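Local coordinates for putative periplasmic protein (PDB 3OE3) that inhibits C-type lysozyme in the Salmonella periplasm and so probably protects the cell wall from the lysozymes of the host, at the interface of chains A and B. Sequence-based numbering; all coordinates share one arbitrary frame. Chains: chain A/B, Putative periplasmic protein.

The interface of chains A and B. Residues chain A 7, 19-21, 35, 40; chain B 39-40.
B:Met40 lies in extended conformation at the start of strand 39-45 and faces strands 16-24 and 5-12 of chain A, which carry A:Glu19 and A:Lys7. The B:Met40 N-H gives a nearly straight hydrogen bond, 178° at the hydrogen, to the carboxylate oxygen A:Glu19 OE1. B:Met40 N lies 2.8 Å from A:Glu19 OE1, which uses its syn lone pair. The side-chain amino group A:Lys7 NZ gives a hydrogen bond of 2.8 Å to B:Met40 O, slightly out of the carbonyl plane. The lysine spans the distance with an extended chain, its CG anti to the backbone N (chi1 176°). A salt bridge of 2.8 Å joins A:Lys7 NZ to A:Glu19 OE2. NZ meets OE2 from above the carboxylate plane, while OE1 takes the B:Met40 N-H; together the two bonds probably limit rotation of the carboxylate. The lysine thus probably helps to position the glutamate while it binds the partner itself.

The side chain of B:Met40, a selenomethionine, reaches in against chain A. Its bend at chi3 (-66°) turns CE towards strand 16-24. There B:Met40 CE packs 3.8 Å from A:Glu19 CB and also touches A:Ile21 CG1. B:Met40 SE lies 4.1 Å from A:Ser35 CB, on another side. A:Met40, also selenomethionine, runs past B:Met40 in the opposite direction, and A:Met40 SE meets B:Met40 CG at 4.0 Å. B:Glu39 crosses A:Glu19 at a slant. The like charges of the two carboxylates may disfavour this approach somewhat, but A:Lys7 nearby probably offsets them.

The patch seats the B:Met40 side chain against strands of the chain A barrel and holds the B:Met40 backbone by polar bonds. The two-fold symmetry repeats it with the chains exchanged. It helps to join the two inhibitor molecules of the deposited assembly, although the structure alone does not show that this dimer forms in the periplasm.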
# COMPACT_ATOMS: atom_id res chain seq x y z
N LYS A 7 0.23 -3.96 8.71
CA LYS A 7 0.42 -4.96 7.66
C LYS A 7 0.06 -6.38 8.12
O LYS A 7 0.48 -6.80 9.19
CB LYS A 7 1.87 -4.93 7.18
CG LYS A 7 2.18 -6.01 6.15
CD LYS A 7 3.53 -5.77 5.52
CE LYS A 7 3.82 -6.79 4.46
NZ LYS A 7 5.17 -6.58 3.84
N GLU A 19 -0.45 -10.44 0.92
CA GLU A 19 -0.28 -9.36 1.90
C GLU A 19 -1.43 -8.38 1.82
O GLU A 19 -1.97 -8.13 0.74
CB GLU A 19 1.00 -8.58 1.65
CG GLU A 19 2.28 -9.38 1.73
CD GLU A 19 3.47 -8.46 1.62
OE1 GLU A 19 3.32 -7.40 0.98
OE2 GLU A 19 4.54 -8.78 2.18
N VAL A 20 -1.80 -7.81 2.96
CA VAL A 20 -2.78 -6.72 2.96
C VAL A 20 -2.31 -5.60 3.88
O VAL A 20 -1.91 -5.87 5.02
CB VAL A 20 -4.19 -7.17 3.45
CG1 VAL A 20 -5.18 -6.04 3.30
CG2 VAL A 20 -4.69 -8.41 2.66
N ILE A 21 -2.31 -4.36 3.39
CA ILE A 21 -2.08 -3.23 4.27
C ILE A 21 -3.43 -2.68 4.67
O ILE A 21 -4.25 -2.36 3.81
CB ILE A 21 -1.27 -2.11 3.59
CG1 ILE A 21 0.03 -2.66 2.98
CG2 ILE A 21 -1.02 -0.98 4.59
CD1 ILE A 21 0.95 -3.38 3.96
N SER A 35 -1.92 -6.13 -3.47
CA SER A 35 -1.05 -6.04 -4.63
C SER A 35 -1.38 -7.20 -5.55
O SER A 35 -1.27 -8.37 -5.15
CB SER A 35 0.42 -6.04 -4.23
OG SER A 35 1.25 -5.97 -5.39
N MSE A 40 -0.60 -1.92 -6.94
CA MSE A 40 -1.25 -1.78 -5.64
C MSE A 40 -2.65 -1.23 -5.88
O MSE A 40 -2.84 -0.30 -6.67
CB MSE A 40 -0.43 -0.89 -4.70
CG MSE A 40 0.89 -1.54 -4.25
SE MSE A 40 1.83 -0.43 -2.94
CE MSE A 40 2.60 0.84 -4.18
N GLU B 39 7.07 -7.09 -1.90
CA GLU B 39 6.44 -6.83 -0.61
C GLU B 39 5.97 -5.39 -0.55
O GLU B 39 6.63 -4.48 -1.04
CB GLU B 39 7.43 -7.05 0.54
CG GLU B 39 8.10 -8.40 0.57
CD GLU B 39 8.95 -8.60 1.80
OE1 GLU B 39 9.67 -7.67 2.20
OE2 GLU B 39 8.89 -9.71 2.37
N MSE B 40 4.84 -5.17 0.11
CA MSE B 40 4.40 -3.83 0.40
C MSE B 40 4.99 -3.34 1.73
O MSE B 40 4.98 -4.07 2.73
CB MSE B 40 2.88 -3.79 0.44
CG MSE B 40 2.25 -3.86 -0.94
SE MSE B 40 0.30 -3.64 -0.88
CE MSE B 40 -0.12 -5.28 0.08